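Local coordinates for protein FTT_1639c (Francisella tularensis subsp. tularensis, PDB 7KZW) that is of unknown function but forms the C-terminal, strand-rich part of a protein that probably carries a transmembrane helix, at residues S35-I40 and Y110-E115; L10-Y15 and T21-F26. The protein carries 3 engineered substitutions. All coordinates share one frame; numbering follows the deposited sequence.

How the contacts relate
Contact 2 comes first along the chain and closes before contact 1 opens. It pairs strands 6-16 and 21-27, consecutive members of a mixed sheet, as a beta hairpin. Contact 1 sets the loop between strands 21-27 and 48-58 against the turn joining strands 102-111 and 114-123. The centres lie about 22 Å apart on opposite sides of the chain's centre, and the nearest atoms are about 10 Å apart, so the two do not touch. Their connection runs through the sheet, where strand 6-16 of contact 2 lies beside strand 114-123 of contact 1. One contact is thus strand pairing within the sheet, the other loop packing at a turn.

Contact 1 (S35-I40 and Y110-E115); sequences SGIFNI and YANAIE
The N112 side chain leaves with CG beside its own backbone N (chi1 -74°), which carries the amide toward G36; I37, in the one of its two modelled conformers described here, sets CG1 beside its backbone N (chi1 -61°) and then turns at chi2 (-74°) to bring CD1 toward A111 and N112. The partner of the 35-40 loop is a two-residue beta hairpin, with a type I' turn from A111 to I114 linking strands 102-111 and 114-123. Two backbone bonds close that turn, I114 N to A111 O at 2.8 Å and A111 N to I114 O at 3.0 Å. N112 is its first corner residue and has the positive phi that this turn type requires. The shortest approach is polar: N112 ND2 lies 2.7 Å from G36 O. Beside these polar atoms the contact is apolar and more deeply buried, I37 CD1 meeting A111 CB at 3.8 Å, a distance that depends on the conformer. The I37 and N112 side chains run past each other in opposite directions. F48 of strand 48-58 touches both I37 and A111, so the small apolar patch continues into the sheet, while L85 packs on I37 and T46 meets N112. The 35-40 segment has no regular secondary structure; it offers the G36 and S35 carbonyls and the I37 side chain, and the hairpin end offers the N112 amide and A111 CB. The S35 carbonyl is reached through a water, which donates to S35 O over 2.9 Å and accepts a weak bond from N112 ND2 at 3.0 Å.

Contact 2 (L10-Y15 and T21-F26); sequences LLKHGY and TAYNMF. Engineered in segment 21-26: M25 (natural residue Ile).
L10 to Y15 and T21 to F26 run antiparallel as the two arms of a beta hairpin, their N-to-C directions 158° apart, and a classic beta bulge interrupts the ladder where L11 and K12 both face M25. M25 O therefore receives two N-H groups: L11 N at 2.7 Å, and K12 N through a weak bond at 3.4 Å. Past the bulge regular pairing resumes, with M25 N donating almost straight (174°) to K12 O, and G14 and Y23 exchanging a reciprocal pair of bonds. Among the side chains, Y23 holds CG between its backbone N and carbonyl carbon (chi1 73°), which lays the ring back over the neighbouring strand. There G14 N sits 3.5 Å above one face of the Y23 ring, displaced from the ring centre toward its CE2 and CZ atoms, where the glycine has no side chain to obstruct it. The phenol end reaches K12, whose aliphatic chain passes obliquely by it, CG lying 3.5 Å from Y23 OH. K93 of the adjoining strand 90-97 adds a cation-pi contact to the same ring. M25, an engineered selenomethionine, shares this face with K12 and Y23. L10, H13, N24 and F26 lie on the other. On that side L10 CD1 packs 3.6 Å from N24 CB and also touches the F26 ring, while R118 of strand 114-123 meets both L10 and F26. N24 turns its amide back on its own strand: Y23 O accepts N24 ND2 at 3.0 Å from above one face of the carbonyl plane, and G14 N at 3.2 Å from the opposite face.

Contact 1 (S35-I40 and Y110-E115)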
# COMPACT_ATOMS: atom_id res chain seq x y z
N SER A 35 -17.71 3.06 -6.70
CA SER A 35 -18.98 3.25 -6.03
C SER A 35 -19.05 2.32 -4.83
O SER A 35 -18.55 1.19 -4.87
CB SER A 35 -20.10 2.94 -7.04
OG SER A 35 -21.29 2.57 -6.39
N GLY A 36 -19.59 2.83 -3.72
CA GLY A 36 -19.79 2.03 -2.53
C GLY A 36 -18.56 1.80 -1.69
O GLY A 36 -18.59 0.93 -0.81
N ILE A 37 -17.47 2.50 -1.95
CA ILE A 37 -16.24 2.35 -1.19
C ILE A 37 -16.11 3.57 -0.29
O ILE A 37 -16.09 4.71 -0.77
CB ILE A 37 -15.02 2.23 -2.11
CG1 ILE A 37 -15.16 0.99 -3.01
CG2 ILE A 37 -13.73 2.21 -1.26
CD1 ILE A 37 -14.92 -0.28 -2.25
N PHE A 38 -16.02 3.34 1.02
CA PHE A 38 -15.99 4.39 2.04
C PHE A 38 -14.76 4.22 2.91
O PHE A 38 -14.22 3.11 3.02
CB PHE A 38 -17.24 4.31 2.91
CG PHE A 38 -18.49 4.48 2.10
CD1 PHE A 38 -18.84 5.73 1.62
CD2 PHE A 38 -19.26 3.39 1.75
CE1 PHE A 38 -20.00 5.92 0.86
CE2 PHE A 38 -20.42 3.55 0.97
CZ PHE A 38 -20.78 4.83 0.53
N ASN A 39 -14.28 5.34 3.47
CA ASN A 39 -13.06 5.38 4.26
C ASN A 39 -13.36 5.58 5.74
O ASN A 39 -14.53 5.66 6.15
CB ASN A 39 -12.07 6.40 3.68
CG ASN A 39 -12.56 7.82 3.78
OD1 ASN A 39 -13.02 8.22 4.83
ND2 ASN A 39 -12.44 8.59 2.71
N ILE A 40 -12.30 5.69 6.55
CA ILE A 40 -12.51 5.71 8.00
C ILE A 40 -13.12 7.01 8.50
O ILE A 40 -13.44 7.13 9.69
CB ILE A 40 -11.24 5.31 8.79
CG1 ILE A 40 -10.08 6.25 8.50
CG2 ILE A 40 -10.93 3.85 8.49
CD1 ILE A 40 -8.81 5.87 9.33
N TYR A 110 -9.38 -7.25 -1.79
CA TYR A 110 -10.78 -7.39 -2.16
C TYR A 110 -11.62 -6.42 -1.35
O TYR A 110 -11.57 -6.45 -0.10
CB TYR A 110 -11.31 -8.80 -1.88
CG TYR A 110 -10.61 -9.82 -2.64
CD1 TYR A 110 -11.02 -10.18 -3.91
CD2 TYR A 110 -9.50 -10.44 -2.09
CE1 TYR A 110 -10.32 -11.19 -4.63
CE2 TYR A 110 -8.83 -11.38 -2.75
CZ TYR A 110 -9.23 -11.76 -3.99
OH TYR A 110 -8.50 -12.76 -4.61
N ALA A 111 -12.50 -5.67 -2.01
CA ALA A 111 -13.43 -4.79 -1.31
C ALA A 111 -14.74 -4.85 -2.06
O ALA A 111 -14.74 -4.69 -3.29
CB ALA A 111 -12.89 -3.35 -1.27
N ASN A 112 -15.83 -5.12 -1.33
CA ASN A 112 -17.20 -4.99 -1.88
C ASN A 112 -17.31 -5.56 -3.27
O ASN A 112 -17.69 -4.86 -4.22
CB ASN A 112 -17.63 -3.54 -1.94
CG ASN A 112 -17.95 -3.01 -0.62
OD1 ASN A 112 -18.08 -3.77 0.36
ND2 ASN A 112 -18.08 -1.69 -0.56
N ALA A 113 -16.96 -6.83 -3.40
CA ALA A 113 -17.10 -7.55 -4.66
C ALA A 113 -16.09 -7.15 -5.75
O ALA A 113 -16.33 -7.42 -6.93
CB ALA A 113 -18.54 -7.53 -5.18
N ILE A 114 -14.96 -6.54 -5.44
CA ILE A 114 -14.02 -6.18 -6.50
C ILE A 114 -12.61 -6.55 -6.05
O ILE A 114 -12.22 -6.31 -4.89
CB ILE A 114 -14.08 -4.68 -6.84
CG1 ILE A 114 -15.51 -4.15 -7.15
CG2 ILE A 114 -13.15 -4.39 -7.99
CD1 ILE A 114 -16.25 -4.81 -8.29
N GLU A 115 -11.78 -7.02 -6.97
CA GLU A 115 -10.40 -7.36 -6.73
C GLU A 115 -9.52 -6.25 -7.28
O GLU A 115 -9.73 -5.80 -8.43
CB GLU A 115 -10.05 -8.69 -7.39
CG GLU A 115 -8.60 -9.00 -7.39
CD GLU A 115 -8.22 -10.33 -8.04
OE1 GLU A 115 -9.11 -11.16 -8.29
OE2 GLU A 115 -7.02 -10.51 -8.30
O HOH W 1 -18.96 -1.28 -3.45

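Contact 2 (L10-Y15 and T21-F26)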
# COMPACT_ATOMS: atom_id res chain seq x y z
N LEU A 10 -1.41 3.78 -7.77
CA LEU A 10 -0.31 4.45 -7.09
C LEU A 10 -0.71 5.92 -6.94
O LEU A 10 -0.94 6.61 -7.95
CB LEU A 10 0.97 4.28 -7.93
CG LEU A 10 2.16 5.00 -7.34
CD1 LEU A 10 2.63 4.40 -6.06
CD2 LEU A 10 3.30 4.94 -8.35
N LEU A 11 -0.86 6.39 -5.71
CA LEU A 11 -1.25 7.78 -5.47
C LEU A 11 -0.09 8.74 -5.46
O LEU A 11 -0.21 9.87 -5.97
CB LEU A 11 -1.89 7.92 -4.10
CG LEU A 11 -3.32 7.47 -3.96
CD1 LEU A 11 -3.76 7.45 -2.49
CD2 LEU A 11 -4.15 8.48 -4.76
N LYS A 12 1.04 8.32 -4.88
CA LYS A 12 2.12 9.25 -4.59
C LYS A 12 3.36 8.40 -4.38
O LYS A 12 3.28 7.24 -3.96
CB LYS A 12 1.79 9.99 -3.27
CG LYS A 12 2.60 11.22 -3.01
CD LYS A 12 2.03 12.01 -1.81
CE LYS A 12 2.54 13.47 -1.84
NZ LYS A 12 3.19 13.92 -0.55
N HIS A 13 4.52 8.97 -4.67
CA HIS A 13 5.79 8.34 -4.31
C HIS A 13 6.78 9.43 -3.96
O HIS A 13 6.60 10.59 -4.32
CB HIS A 13 6.30 7.50 -5.48
CG HIS A 13 6.57 8.28 -6.73
ND1 HIS A 13 7.81 8.75 -7.07
CD2 HIS A 13 5.74 8.66 -7.73
CE1 HIS A 13 7.74 9.41 -8.22
NE2 HIS A 13 6.50 9.36 -8.64
N GLY A 14 7.85 9.05 -3.26
CA GLY A 14 8.87 10.03 -2.89
C GLY A 14 10.01 9.35 -2.17
O GLY A 14 10.03 8.13 -1.99
N TYR A 15 10.98 10.17 -1.76
CA TYR A 15 12.16 9.65 -1.08
C TYR A 15 12.81 10.76 -0.27
O TYR A 15 12.55 11.96 -0.49
CB TYR A 15 13.18 9.06 -2.09
CG TYR A 15 13.91 10.09 -2.90
CD1 TYR A 15 13.29 10.75 -3.99
CD2 TYR A 15 15.23 10.41 -2.62
CE1 TYR A 15 13.97 11.70 -4.76
CE2 TYR A 15 15.90 11.38 -3.39
CZ TYR A 15 15.25 11.99 -4.46
OH TYR A 15 15.85 12.95 -5.26
N THR A 21 15.31 6.86 2.82
CA THR A 21 13.98 6.25 2.79
C THR A 21 13.32 6.56 1.46
O THR A 21 13.67 7.53 0.78
CB THR A 21 13.07 6.77 3.87
OG1 THR A 21 13.01 8.20 3.77
CG2 THR A 21 13.61 6.40 5.26
N ALA A 22 12.37 5.72 1.08
CA ALA A 22 11.54 5.98 -0.08
C ALA A 22 10.21 5.29 0.14
O ALA A 22 10.09 4.39 0.99
CB ALA A 22 12.20 5.57 -1.41
N TYR A 23 9.20 5.71 -0.63
CA TYR A 23 7.90 5.10 -0.43
C TYR A 23 7.08 5.14 -1.70
O TYR A 23 7.30 5.93 -2.64
CB TYR A 23 7.13 5.76 0.72
CG TYR A 23 6.65 7.13 0.35
CD1 TYR A 23 5.38 7.30 -0.21
CD2 TYR A 23 7.46 8.25 0.50
CE1 TYR A 23 4.93 8.57 -0.57
CE2 TYR A 23 7.02 9.55 0.09
CZ TYR A 23 5.75 9.66 -0.44
OH TYR A 23 5.26 10.92 -0.81
N ASN A 24 6.09 4.24 -1.73
CA ASN A 24 4.97 4.28 -2.68
C ASN A 24 3.70 4.25 -1.84
O ASN A 24 3.56 3.40 -0.93
CB ASN A 24 4.92 3.05 -3.60
CG ASN A 24 5.87 3.09 -4.82
OD1 ASN A 24 5.74 2.23 -5.69
ND2 ASN A 24 6.73 4.14 -4.94
N MSE A 25 2.75 5.14 -2.12
CA MSE A 25 1.45 5.13 -1.45
C MSE A 25 0.41 4.66 -2.45
O MSE A 25 0.29 5.26 -3.52
CB MSE A 25 1.11 6.56 -1.01
CG MSE A 25 -0.15 6.68 -0.21
SE MSE A 25 -0.01 5.92 1.54
CE MSE A 25 1.00 7.29 2.42
N PHE A 26 -0.33 3.61 -2.09
CA PHE A 26 -1.38 3.06 -2.93
C PHE A 26 -2.74 3.42 -2.36
O PHE A 26 -2.93 3.40 -1.12
CB PHE A 26 -1.25 1.55 -3.01
CG PHE A 26 0.07 1.11 -3.57
CD1 PHE A 26 0.31 1.18 -4.92
CD2 PHE A 26 1.10 0.68 -2.74
CE1 PHE A 26 1.53 0.80 -5.46
CE2 PHE A 26 2.32 0.28 -3.26
CZ PHE A 26 2.54 0.35 -4.61